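Local structure of bacteriocin (Pseudomonas syringae pv. tomato, 4FZL) at residues 43-47 against 101-106; 46-51 against 95-99; 88-92 against 112-118; 119-123 against 152-158. The protein degrades the peptidoglycan precursor lipid II, probably as a calcium-binding phosphatase of the colicin M family, and so acts as an antibacterial toxin. All coordinates share one frame; numbering follows the deposited sequence.

Interaction 1. Residues 43-47 against 101-106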
loop_
_atom_site.group_PDB
_atom_site.type_symbol
_atom_site.label_atom_id
_atom_site.label_comp_id
_atom_site.label_asym_id
_atom_site.label_seq_id
_atom_site.Cartn_x
_atom_site.Cartn_y
_atom_site.Cartn_z
ATOM N N LEU A 43 -3.637 -15.503 -2.205
ATOM C CA LEU A 43 -3.848 -14.139 -1.783
ATOM C C LEU A 43 -3.350 -13.936 -0.341
ATOM O O LEU A 43 -2.689 -12.944 -0.011
ATOM C CB LEU A 43 -5.335 -13.796 -1.922
ATOM C CG LEU A 43 -5.674 -12.357 -1.546
ATOM C CD1 LEU A 43 -4.895 -11.308 -2.333
ATOM C CD2 LEU A 43 -7.173 -12.114 -1.762
ATOM N N LYS A 44 -3.671 -14.900 0.541
ATOM C CA LYS A 44 -3.156 -14.850 1.875
ATOM C C LYS A 44 -1.626 -14.945 2.012
ATOM O O LYS A 44 -1.020 -14.323 2.879
ATOM C CB LYS A 44 -3.908 -15.855 2.779
ATOM C CG LYS A 44 -5.346 -15.504 3.116
ATOM C CD LYS A 44 -6.058 -16.386 4.149
ATOM C CE LYS A 44 -6.550 -17.626 3.532
ATOM N NZ LYS A 44 -7.248 -18.442 4.604
ATOM N N THR A 45 -1.025 -15.710 1.105
ATOM C CA THR A 45 0.423 -15.813 1.061
ATOM C C THR A 45 1.003 -14.451 0.632
ATOM O O THR A 45 2.050 -14.044 1.164
ATOM C CB THR A 45 0.876 -16.959 0.131
ATOM O OG1 THR A 45 0.315 -18.177 0.617
ATOM C CG2 THR A 45 2.465 -17.043 -0.055
ATOM N N PHE A 46 0.373 -13.810 -0.393
ATOM C CA PHE A 46 0.858 -12.490 -0.787
ATOM C C PHE A 46 0.839 -11.541 0.430
ATOM O O PHE A 46 1.764 -10.716 0.597
ATOM C CB PHE A 46 0.034 -11.856 -1.906
ATOM C CG PHE A 46 -0.080 -12.629 -3.184
ATOM C CD1 PHE A 46 0.841 -13.601 -3.580
ATOM C CD2 PHE A 46 -1.148 -12.392 -4.003
ATOM C CE1 PHE A 46 0.649 -14.309 -4.716
ATOM C CE2 PHE A 46 -1.307 -13.059 -5.214
ATOM C CZ PHE A 46 -0.391 -14.042 -5.552
ATOM N N ALA A 47 -0.279 -11.574 1.179
ATOM C CA ALA A 47 -0.318 -10.664 2.294
ATOM C C ALA A 47 0.743 -10.963 3.343
ATOM O O ALA A 47 1.327 -10.058 3.932
ATOM C CB ALA A 47 -1.671 -10.805 2.909
ATOM N N LEU A 101 -5.898 -5.681 -0.422
ATOM C CA LEU A 101 -7.086 -6.394 -0.923
ATOM C C LEU A 101 -7.504 -7.542 0.067
ATOM O O LEU A 101 -8.658 -7.718 0.490
ATOM C CB LEU A 101 -6.825 -6.987 -2.322
ATOM C CG LEU A 101 -7.912 -7.881 -2.917
ATOM C CD1 LEU A 101 -9.038 -6.932 -3.254
ATOM C CD2 LEU A 101 -7.306 -8.477 -4.180
ATOM N N ALA A 102 -6.491 -8.340 0.394
ATOM C CA ALA A 102 -6.637 -9.405 1.406
ATOM C C ALA A 102 -7.253 -8.861 2.727
ATOM O O ALA A 102 -8.137 -9.497 3.301
ATOM C CB ALA A 102 -5.295 -10.126 1.676
ATOM N N HIS A 103 -6.796 -7.693 3.172
ATOM C CA HIS A 103 -7.182 -7.174 4.426
ATOM C C HIS A 103 -8.672 -6.834 4.382
ATOM O O HIS A 103 -9.364 -6.960 5.365
ATOM C CB HIS A 103 -6.360 -5.939 4.793
ATOM C CG HIS A 103 -6.486 -5.580 6.223
ATOM N ND1 HIS A 103 -5.782 -6.224 7.195
ATOM C CD2 HIS A 103 -7.299 -4.631 6.872
ATOM C CE1 HIS A 103 -6.158 -5.718 8.373
ATOM N NE2 HIS A 103 -7.045 -4.716 8.157
ATOM N N GLY A 104 -9.188 -6.372 3.240
ATOM C CA GLY A 104 -10.639 -6.008 3.181
ATOM C C GLY A 104 -11.550 -7.257 3.303
ATOM O O GLY A 104 -12.705 -7.169 3.693
ATOM N N MET A 105 -11.015 -8.417 2.946
ATOM C CA MET A 105 -11.797 -9.652 2.990
ATOM C C MET A 105 -11.498 -10.561 4.188
ATOM O O MET A 105 -12.295 -11.445 4.507
ATOM C CB MET A 105 -11.581 -10.450 1.709
ATOM C CG MET A 105 -12.287 -9.878 0.485
ATOM S SD MET A 105 -11.431 -10.591 -0.925
ATOM C CE MET A 105 -10.660 -11.888 0.035
ATOM N N PHE A 106 -10.341 -10.374 4.818
ATOM C CA PHE A 106 -9.943 -11.224 5.945
ATOM C C PHE A 106 -9.628 -10.476 7.216
ATOM O O PHE A 106 -9.606 -11.103 8.277
ATOM C CB PHE A 106 -8.717 -12.070 5.597
ATOM C CG PHE A 106 -8.881 -12.923 4.363
ATOM C CD1 PHE A 106 -9.954 -13.798 4.290
ATOM C CD2 PHE A 106 -8.086 -12.765 3.289
ATOM C CE1 PHE A 106 -10.181 -14.562 3.163
ATOM C CE2 PHE A 106 -8.276 -13.534 2.163
ATOM C CZ PHE A 106 -9.328 -14.409 2.082
#
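The ring of Phe106 carries the aliphatic part of Lys44 over one face: CD of Lys44 stands 4.2 Å from the ring centroid, almost on its normal, while CG of Lys44 lies above the rim on the same face, 3.7 Å from Phe106 CE2. Leu43 CD2 approaches the same ring obliquely, at 4.3 Å from Phe106 CE2. The Lys44 chain turns at chi3 (-81°), and its NZ goes on to the backbone carbonyls of Glu78 and Ile81; at 5.3 Å from the Phe106 centroid, the NZ of Lys44 adds at most a weak cation-pi attraction. The main knob is Leu43. With CG anti to the backbone N (chi1 -178°) it reaches across to the other helix and settles among Leu101, Ala102, Met105 and Phe106. Its CG lies 3.9 Å from Ala102 CB, and its two methyls part, CD1 toward Leu101 CD2 and CD2 toward Met105 CE. One turn on, Ala47 CB meets Ala102 CB at 3.9 Å, methyl against methyl. Leu43 CA and Ala102 CA, 6.4 Å apart, are the nearest such pair. Between the segments the contact is apolar and largely buried. Leu43 thus packs knob-into-hole where helices 37-54 and 96-106 cross steeply, their short segments approaching to 9.6 Å at -117°, within the helical part of this colicin M-like protein.

Interaction 2. Residues 46-51 against 95-99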
loop_
_atom_site.group_PDB
_atom_site.type_symbol
_atom_site.label_atom_id
_atom_site.label_comp_id
_atom_site.label_asym_id
_atom_site.label_seq_id
_atom_site.Cartn_x
_atom_site.Cartn_y
_atom_site.Cartn_z
ATOM N N PHE A 46 0.373 -13.810 -0.393
ATOM C CA PHE A 46 0.858 -12.490 -0.787
ATOM C C PHE A 46 0.839 -11.541 0.430
ATOM O O PHE A 46 1.764 -10.716 0.597
ATOM C CB PHE A 46 0.034 -11.856 -1.906
ATOM C CG PHE A 46 -0.080 -12.629 -3.184
ATOM C CD1 PHE A 46 0.841 -13.601 -3.580
ATOM C CD2 PHE A 46 -1.148 -12.392 -4.003
ATOM C CE1 PHE A 46 0.649 -14.309 -4.716
ATOM C CE2 PHE A 46 -1.307 -13.059 -5.214
ATOM C CZ PHE A 46 -0.391 -14.042 -5.552
ATOM N N ALA A 47 -0.279 -11.574 1.179
ATOM C CA ALA A 47 -0.318 -10.664 2.294
ATOM C C ALA A 47 0.743 -10.963 3.343
ATOM O O ALA A 47 1.327 -10.058 3.932
ATOM C CB ALA A 47 -1.671 -10.805 2.909
ATOM N N ALA A 48 0.947 -12.262 3.603
ATOM C CA ALA A 48 1.994 -12.651 4.539
ATOM C C ALA A 48 3.407 -12.237 4.056
ATOM O O ALA A 48 4.277 -11.856 4.888
ATOM C CB ALA A 48 1.918 -14.159 4.808
ATOM N N ALA A 49 3.642 -12.425 2.746
ATOM C CA ALA A 49 4.948 -12.136 2.216
ATOM C C ALA A 49 5.191 -10.600 2.280
ATOM O O ALA A 49 6.272 -10.120 2.592
ATOM C CB ALA A 49 5.034 -12.663 0.775
ATOM N N ASP A 50 4.157 -9.827 1.949
ATOM C CA ASP A 50 4.265 -8.385 2.066
ATOM C C ASP A 50 4.550 -7.963 3.498
ATOM O O ASP A 50 5.337 -7.059 3.728
ATOM C CB ASP A 50 2.964 -7.705 1.641
ATOM C CG ASP A 50 3.043 -6.208 1.614
ATOM O OD1 ASP A 50 3.671 -5.655 0.677
ATOM O OD2 ASP A 50 2.486 -5.567 2.472
ATOM N N GLN A 51 3.837 -8.549 4.451
ATOM C CA GLN A 51 4.115 -8.284 5.840
ATOM C C GLN A 51 5.613 -8.530 6.201
ATOM O O GLN A 51 6.255 -7.748 6.900
ATOM C CB GLN A 51 3.136 -9.110 6.716
ATOM C CG GLN A 51 3.220 -8.960 8.227
ATOM C CD GLN A 51 2.657 -7.701 8.727
ATOM O OE1 GLN A 51 1.688 -7.235 8.186
ATOM N NE2 GLN A 51 3.237 -7.144 9.770
ATOM N N MET A 95 3.639 -6.583 -3.593
ATOM C CA MET A 95 2.424 -7.245 -3.126
ATOM C C MET A 95 1.575 -6.395 -2.223
ATOM O O MET A 95 0.541 -6.863 -1.679
ATOM C CB MET A 95 2.724 -8.610 -2.511
ATOM C CG MET A 95 3.044 -9.644 -3.653
ATOM S SD MET A 95 3.631 -11.180 -2.978
ATOM C CE MET A 95 4.028 -12.106 -4.440
ATOM N N THR A 96 1.945 -5.159 -2.021
ATOM C CA THR A 96 1.183 -4.270 -1.136
ATOM C C THR A 96 -0.309 -4.128 -1.537
ATOM O O THR A 96 -1.197 -4.263 -0.680
ATOM C CB THR A 96 1.886 -2.934 -0.959
ATOM O OG1 THR A 96 2.912 -3.090 -0.004
ATOM C CG2 THR A 96 0.899 -1.823 -0.416
ATOM N N PRO A 97 -0.612 -3.910 -2.836
ATOM C CA PRO A 97 -2.068 -3.759 -3.119
ATOM C C PRO A 97 -2.820 -5.077 -2.841
ATOM O O PRO A 97 -3.989 -5.073 -2.534
ATOM C CB PRO A 97 -2.140 -3.391 -4.603
ATOM C CG PRO A 97 -0.746 -3.288 -5.054
ATOM C CD PRO A 97 0.232 -3.480 -3.950
ATOM N N PHE A 98 -2.138 -6.223 -3.019
ATOM C CA PHE A 98 -2.767 -7.503 -2.700
ATOM C C PHE A 98 -2.972 -7.669 -1.210
ATOM O O PHE A 98 -3.923 -8.297 -0.732
ATOM C CB PHE A 98 -1.950 -8.662 -3.233
ATOM C CG PHE A 98 -1.939 -8.726 -4.734
ATOM C CD1 PHE A 98 -2.983 -9.281 -5.434
ATOM C CD2 PHE A 98 -0.876 -8.186 -5.443
ATOM C CE1 PHE A 98 -2.940 -9.335 -6.853
ATOM C CE2 PHE A 98 -0.837 -8.225 -6.847
ATOM C CZ PHE A 98 -1.899 -8.777 -7.545
ATOM N N HIS A 99 -2.019 -7.165 -0.446
ATOM C CA HIS A 99 -2.141 -7.212 1.020
ATOM C C HIS A 99 -3.356 -6.382 1.454
ATOM O O HIS A 99 -4.145 -6.830 2.277
ATOM C CB HIS A 99 -0.772 -6.705 1.656
ATOM C CG HIS A 99 -0.693 -6.862 3.135
ATOM N ND1 HIS A 99 0.444 -6.610 3.818
ATOM C CD2 HIS A 99 -1.589 -7.373 4.052
ATOM C CE1 HIS A 99 0.288 -6.887 5.116
ATOM N NE2 HIS A 99 -0.944 -7.375 5.281
HETATM O O HOH W 1 5.279 -6.559 -1.384
#
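Asp50, a buried carboxylate, takes hydrogen bonds from both His99 and Thr96 of the other helix. This His-carboxylate pair joins helix 37-54 to the first turn of helix 96-106: His99 ND1 bonds to Asp50 OD2 at 2.7 Å, nearly straight (168°), with the oxygen in the imidazole plane and approached on its anti side. The carboxylate and imidazole planes stand 78° apart. Asp50 OD1 takes Thr96 OG1 on its syn side at 2.8 Å, a bridging water that also accepts from Met95 N, and Ser91 OG; this many donors probably favour the charged carboxylate. His99 NE2 continues to His88, and Ala47 O sits over the centre of the imidazole, 3.5 Å from His99 CE1. Gln51 OE1, held by Val89 N, comes to the ring's edge.

On the apolar side, Phe46 turns an edge to the face of Phe98, centroids 5.2 Å apart and planes at 68°. Phe46 also has a Met-aromatic neighbour: the Met95 chain, extended beyond CG, brings its sulfur obliquely to the ring, 4.7 Å from the centroid. The terminal methyl continues along the ring, Met95 CE resting 3.6 Å from Phe46 CD1.

Interaction 3. Residues 88-92 against 112-118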
loop_
_atom_site.group_PDB
_atom_site.type_symbol
_atom_site.label_atom_id
_atom_site.label_comp_id
_atom_site.label_asym_id
_atom_site.label_seq_id
_atom_site.Cartn_x
_atom_site.Cartn_y
_atom_site.Cartn_z
ATOM N N HIS A 88 -1.151 -5.412 11.119
ATOM C CA HIS A 88 -0.709 -5.521 9.724
ATOM C C HIS A 88 -0.035 -4.269 9.279
ATOM O O HIS A 88 -0.470 -3.165 9.588
ATOM C CB HIS A 88 -1.898 -5.806 8.785
ATOM C CG HIS A 88 -2.310 -7.243 8.806
ATOM N ND1 HIS A 88 -1.894 -8.148 7.878
ATOM C CD2 HIS A 88 -3.089 -7.940 9.735
ATOM C CE1 HIS A 88 -2.393 -9.355 8.193
ATOM N NE2 HIS A 88 -3.092 -9.242 9.352
ATOM N N VAL A 89 0.981 -4.438 8.472
ATOM C CA VAL A 89 1.794 -3.370 7.980
ATOM C C VAL A 89 2.024 -3.640 6.496
ATOM O O VAL A 89 2.514 -4.697 6.093
ATOM C CB VAL A 89 3.168 -3.323 8.692
ATOM C CG1 VAL A 89 3.991 -2.134 8.159
ATOM C CG2 VAL A 89 2.967 -3.210 10.226
ATOM N N LEU A 90 1.832 -2.610 5.716
ATOM C CA LEU A 90 2.093 -2.592 4.291
ATOM C C LEU A 90 3.548 -2.167 3.966
ATOM O O LEU A 90 4.054 -1.181 4.417
ATOM C CB LEU A 90 1.158 -1.681 3.530
ATOM C CG LEU A 90 -0.349 -1.947 3.665
ATOM C CD1 LEU A 90 -1.337 -0.918 3.065
ATOM C CD2 LEU A 90 -0.672 -3.342 3.118
ATOM N N SER A 91 4.204 -2.978 3.163
ATOM C CA SER A 91 5.530 -2.685 2.832
ATOM C C SER A 91 5.844 -1.610 1.797
ATOM O O SER A 91 6.983 -1.122 1.758
ATOM C CB SER A 91 6.177 -4.006 2.374
ATOM O OG SER A 91 6.021 -4.275 0.990
ATOM N N GLY A 92 4.886 -1.342 0.925
ATOM C CA GLY A 92 5.126 -0.521 -0.233
ATOM C C GLY A 92 5.721 -1.248 -1.424
ATOM O O GLY A 92 5.987 -0.640 -2.480
ATOM N N LEU A 112 -5.000 -0.865 9.402
ATOM C CA LEU A 112 -3.763 -1.405 8.810
ATOM C C LEU A 112 -2.830 -0.167 8.858
ATOM O O LEU A 112 -3.289 1.013 8.821
ATOM C CB LEU A 112 -4.128 -1.870 7.322
ATOM C CG LEU A 112 -3.288 -2.212 6.159
ATOM C CD1 LEU A 112 -2.508 -3.433 6.547
ATOM C CD2 LEU A 112 -4.073 -2.624 4.936
ATOM N N THR A 113 -1.531 -0.408 8.932
ATOM C CA THR A 113 -0.511 0.645 8.909
ATOM C C THR A 113 0.232 0.656 7.620
ATOM O O THR A 113 0.637 -0.409 7.160
ATOM C CB THR A 113 0.439 0.512 10.093
ATOM O OG1 THR A 113 -0.342 0.569 11.293
ATOM C CG2 THR A 113 1.524 1.582 10.060
ATOM N N PHE A 114 0.392 1.827 7.007
ATOM C CA PHE A 114 1.166 2.034 5.809
ATOM C C PHE A 114 2.201 3.105 6.147
ATOM O O PHE A 114 1.931 4.254 6.031
ATOM C CB PHE A 114 0.316 2.477 4.614
ATOM C CG PHE A 114 0.954 2.256 3.255
ATOM C CD1 PHE A 114 2.274 1.965 3.062
ATOM C CD2 PHE A 114 0.207 2.383 2.131
ATOM C CE1 PHE A 114 2.801 1.754 1.821
ATOM C CE2 PHE A 114 0.729 2.243 0.871
ATOM C CZ PHE A 114 2.051 1.925 0.720
ATOM N N PRO A 115 3.352 2.698 6.696
ATOM C CA PRO A 115 4.321 3.731 7.141
ATOM C C PRO A 115 4.601 4.764 6.033
ATOM O O PRO A 115 4.808 4.365 4.867
ATOM C CB PRO A 115 5.559 2.920 7.517
ATOM C CG PRO A 115 4.947 1.566 7.894
ATOM C CD PRO A 115 3.836 1.325 6.933
ATOM N N ILE A 116 4.651 6.043 6.390
ATOM C CA ILE A 116 4.750 7.044 5.308
ATOM C C ILE A 116 5.969 6.819 4.390
ATOM O O ILE A 116 5.913 7.106 3.196
ATOM C CB ILE A 116 4.662 8.488 5.931
ATOM C CG1 ILE A 116 4.309 9.537 4.882
ATOM C CG2 ILE A 116 5.979 8.874 6.648
ATOM C CD1 ILE A 116 3.908 10.905 5.433
ATOM N N GLN A 117 7.065 6.386 5.005
ATOM C CA GLN A 117 8.256 6.164 4.238
ATOM C C GLN A 117 8.174 4.986 3.208
ATOM O O GLN A 117 8.926 4.913 2.276
ATOM C CB GLN A 117 9.448 6.033 5.192
ATOM C CG GLN A 117 9.445 4.748 5.963
ATOM C CD GLN A 117 8.762 4.812 7.327
ATOM O OE1 GLN A 117 7.939 5.680 7.581
ATOM N NE2 GLN A 117 9.128 3.881 8.213
ATOM N N ASN A 118 7.160 4.117 3.383
ATOM C CA ASN A 118 6.911 3.021 2.478
ATOM C C ASN A 118 6.037 3.372 1.279
ATOM O O ASN A 118 6.010 2.593 0.311
ATOM C CB ASN A 118 6.281 1.825 3.163
ATOM C CG ASN A 118 7.176 1.178 4.223
ATOM O OD1 ASN A 118 8.291 1.630 4.451
ATOM N ND2 ASN A 118 6.625 0.177 4.951
HETATM O O HOH W 2 -0.808 -2.056 12.145
HETATM O O HOH W 3 8.552 0.487 0.251
HETATM O O HOH W 4 5.975 2.007 -2.621
#
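Leu90 fills the tight side of this contact, wedged between Leu112 and Phe114. Its CB lies over one face of the Phe114 ring, 4.1 Å from the centroid and offset toward the rim, while Leu90 CD1 reaches Leu112 CD2 at 3.7 Å and also touches Phe114 CD2. Chi1 of -57° sets CG anti to the carbonyl carbon and against Leu112, on which CD2 packs as well. Helix 96-106, through Thr96 and His99, and Thr164 of helix 159-165 also pack on Leu90. Here the backbones run together in a single beta bridge, Val89 with Thr113: Thr113 N bonds to His88 O at 3.0 Å, and Leu90 N to Thr113 O at 2.9 Å. Strand 112-113 also pairs in parallel with strand 224-227, so the loop is added to the edge of the mixed sheet. Farther along, the Asn118 amide replaces a backbone donor: its ND2 meets Leu90 O on a lone pair in the carbonyl plane, 3.0 Å away, and the bond is straight (168°).

The other side is wetter and thinner. Val89 CG1 merely rests against the Pro115 ring, 3.7 Å from CD of that proline. One water links His88 O with Thr113 OG1, and another donates to Ser91 O and, weakly, to Asn118 O. Positive-phi Gly92 comes so near the end of segment 112-118 that its CA makes a CH...O contact with Asn118 O at 3.3 Å.

Interaction 4. Residues 119-123 against 152-158. With EDO (1,2-ethanediol), chain K; EDO (1,2-ethanediol), chain H.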
loop_
_atom_site.group_PDB
_atom_site.type_symbol
_atom_site.label_atom_id
_atom_site.label_comp_id
_atom_site.label_asym_id
_atom_site.label_seq_id
_atom_site.Cartn_x
_atom_site.Cartn_y
_atom_site.Cartn_z
ATOM N N VAL A 119 5.433 4.543 1.283
ATOM C CA VAL A 119 4.479 4.871 0.247
ATOM C C VAL A 119 5.175 5.201 -1.076
ATOM O O VAL A 119 4.669 4.889 -2.141
ATOM C CB VAL A 119 3.610 6.036 0.726
ATOM C CG1 VAL A 119 2.681 6.546 -0.417
ATOM C CG2 VAL A 119 2.807 5.606 1.980
ATOM N N GLY A 120 6.348 5.816 -0.988
ATOM C CA GLY A 120 7.073 6.236 -2.213
ATOM C C GLY A 120 6.846 7.663 -2.664
ATOM O O GLY A 120 6.963 7.972 -3.869
ATOM N N LEU A 121 6.402 8.478 -1.730
ATOM C CA LEU A 121 6.129 9.865 -2.026
ATOM C C LEU A 121 7.467 10.533 -2.481
ATOM O O LEU A 121 8.538 10.347 -1.852
ATOM C CB LEU A 121 5.568 10.581 -0.800
ATOM C CG LEU A 121 4.178 10.116 -0.401
ATOM C CD1 LEU A 121 3.836 10.726 0.912
ATOM C CD2 LEU A 121 3.139 10.328 -1.482
ATOM N N ASN A 122 7.318 11.454 -3.397
ATOM C CA ASN A 122 8.410 12.319 -3.836
ATOM C C ASN A 122 7.799 13.703 -4.153
ATOM O O ASN A 122 7.687 14.117 -5.288
ATOM C CB ASN A 122 9.187 11.633 -4.970
ATOM C CG ASN A 122 10.426 12.388 -5.352
ATOM O OD1 ASN A 122 11.047 13.112 -4.540
ATOM N ND2 ASN A 122 10.886 12.130 -6.577
ATOM N N VAL A 123 7.380 14.390 -3.087
ATOM C CA VAL A 123 6.519 15.539 -3.253
ATOM C C VAL A 123 7.362 16.760 -3.696
ATOM O O VAL A 123 8.289 17.123 -3.045
ATOM C CB VAL A 123 5.751 15.857 -1.973
ATOM C CG1 VAL A 123 4.832 17.105 -2.080
ATOM C CG2 VAL A 123 4.920 14.625 -1.538
ATOM N N TYR A 152 -3.351 14.955 -2.514
ATOM C CA TYR A 152 -2.258 14.476 -3.315
ATOM C C TYR A 152 -2.620 13.161 -3.980
ATOM O O TYR A 152 -2.998 12.224 -3.333
ATOM C CB TYR A 152 -1.022 14.261 -2.449
ATOM C CG TYR A 152 0.292 14.144 -3.201
ATOM C CD1 TYR A 152 0.922 15.277 -3.740
ATOM C CD2 TYR A 152 0.895 12.914 -3.377
ATOM C CE1 TYR A 152 2.123 15.158 -4.412
ATOM C CE2 TYR A 152 2.096 12.798 -4.031
ATOM C CZ TYR A 152 2.681 13.932 -4.567
ATOM O OH TYR A 152 3.874 13.865 -5.209
ATOM N N ASP A 153 -2.402 13.114 -5.292
ATOM C CA ASP A 153 -2.633 11.909 -6.085
ATOM C C ASP A 153 -1.330 11.122 -6.030
ATOM O O ASP A 153 -0.295 11.444 -6.672
ATOM C CB ASP A 153 -3.022 12.300 -7.498
ATOM C CG ASP A 153 -3.342 11.109 -8.391
ATOM O OD1 ASP A 153 -2.815 10.001 -8.164
ATOM O OD2 ASP A 153 -4.167 11.299 -9.300
ATOM N N VAL A 154 -1.376 10.036 -5.285
ATOM C CA VAL A 154 -0.228 9.272 -5.014
ATOM C C VAL A 154 0.379 8.687 -6.313
ATOM O O VAL A 154 1.551 8.361 -6.413
ATOM C CB VAL A 154 -0.673 8.161 -4.022
ATOM C CG1 VAL A 154 0.382 7.217 -3.888
ATOM C CG2 VAL A 154 -1.059 8.783 -2.710
ATOM N N GLY A 155 -0.498 8.571 -7.320
ATOM C CA GLY A 155 -0.063 8.166 -8.613
ATOM C C GLY A 155 0.915 9.090 -9.272
ATOM O O GLY A 155 1.601 8.639 -10.163
ATOM N N LYS A 156 0.948 10.380 -8.865
ATOM C CA LYS A 156 2.043 11.334 -9.278
ATOM C C LYS A 156 3.386 10.677 -9.056
ATOM O O LYS A 156 4.353 10.914 -9.810
ATOM C CB LYS A 156 1.974 12.655 -8.478
ATOM C CG LYS A 156 3.063 13.706 -8.756
ATOM C CD LYS A 156 2.745 14.558 -9.953
ATOM C CE LYS A 156 3.637 15.787 -10.073
ATOM N NZ LYS A 156 3.395 16.471 -11.381
ATOM N N ASP A 157 3.501 9.845 -7.999
ATOM C CA ASP A 157 4.791 9.176 -7.604
ATOM C C ASP A 157 4.847 7.704 -7.689
ATOM O O ASP A 157 5.908 7.162 -8.044
ATOM C CB ASP A 157 5.159 9.579 -6.164
ATOM C CG ASP A 157 5.329 11.039 -6.067
ATOM O OD1 ASP A 157 4.968 11.608 -5.002
ATOM O OD2 ASP A 157 5.773 11.569 -7.147
ATOM N N SER A 158 3.733 7.014 -7.395
ATOM C CA SER A 158 3.716 5.555 -7.375
ATOM C C SER A 158 2.344 5.077 -7.878
ATOM O O SER A 158 1.402 5.036 -7.100
ATOM C CB SER A 158 3.990 5.045 -5.936
ATOM O OG SER A 158 3.827 3.631 -5.774
HETATM C C1 EDO K . 0.353 16.503 -7.326
HETATM O O1 EDO K . -0.250 17.677 -6.781
HETATM C C2 EDO K . -0.522 15.291 -6.950
HETATM O O2 EDO K . -1.862 15.576 -6.750
HETATM C C1 EDO H . 11.066 17.855 -5.731
HETATM O O1 EDO H . 10.987 16.878 -6.787
HETATM C C2 EDO H . 11.248 17.057 -4.455
HETATM O O2 EDO H . 11.755 15.790 -4.967
HETATM O O HOH W 5 6.200 14.411 -7.775
#
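One hydrogen bond crosses between the segments, Asn122 N to Asp157 OD1 at 2.8 Å, arriving from well above the carboxylate plane. Tyr152 OH, from the same segment as Asp157, adds a second donor to Asp157 OD1 at 2.5 Å, from the opposite face and on the syn side. Two donors thus grip one oxygen and fix the carboxylate between the loop and the end of the strand. Chi1 of -60°, with CG anti to the carbonyl carbon, brings the Asp157 carboxylate toward Asn122 N. The second oxygen, OD2, is joined to Asn122 O through a water that donates to both.

Apolar contacts surround the tyrosine. Val123 CG2 lies over one face of the Tyr152 ring, 4.2 Å from the centroid and displaced toward the hydroxyl end; Leu121 CD2 comes in obliquely, 3.7 Å from Tyr152 CE2. Deeper in, Val119 CG1 and Val154 CG1 touch at 4.2 Å, with Leu165 beside Val119.

Ethanediol molecules, probably from the crystallisation liquor, occupy two places. One covers the other face of the Tyr152 ring and accepts from Asp153 N; the second donates to Asn122 OD1.

Turns and caps shape the ends. Positive-phi Gly120 takes the chain out of helix 116-119, Asp153 OD1 accepts from Gly155 N in an Asx turn, and Ser158 OG caps Ser161 N. The arrangement is a loop packed on the turn between strand 142-153 and helix 159-165, a helix whose last residue, Leu165, is part of the calcium site.

Interactions 1 and 2 follow one another along helix 37-54 as it packs on helix 96-106 and Met95; they share Phe46 and Ala47, and their centres lie 7 Å apart. Interaction 3 is joined to interaction 2 by polar links, Asp50 OD1 to Ser91 OG at 2.7 Å and His99 NE2 to His88 ND1 at 2.9 Å, so a polar network runs from the helices to the sheet edge. Interaction 4 continues from interaction 3 by packing, Phe114 CD1 on Val119 CG2 at 3.8 Å. The calcium ion is about 13 Å from the Thr96 side chain, about 10 Å from that of Phe114 and about 7 Å from that of Val154; interaction 1 lies away from the metal site.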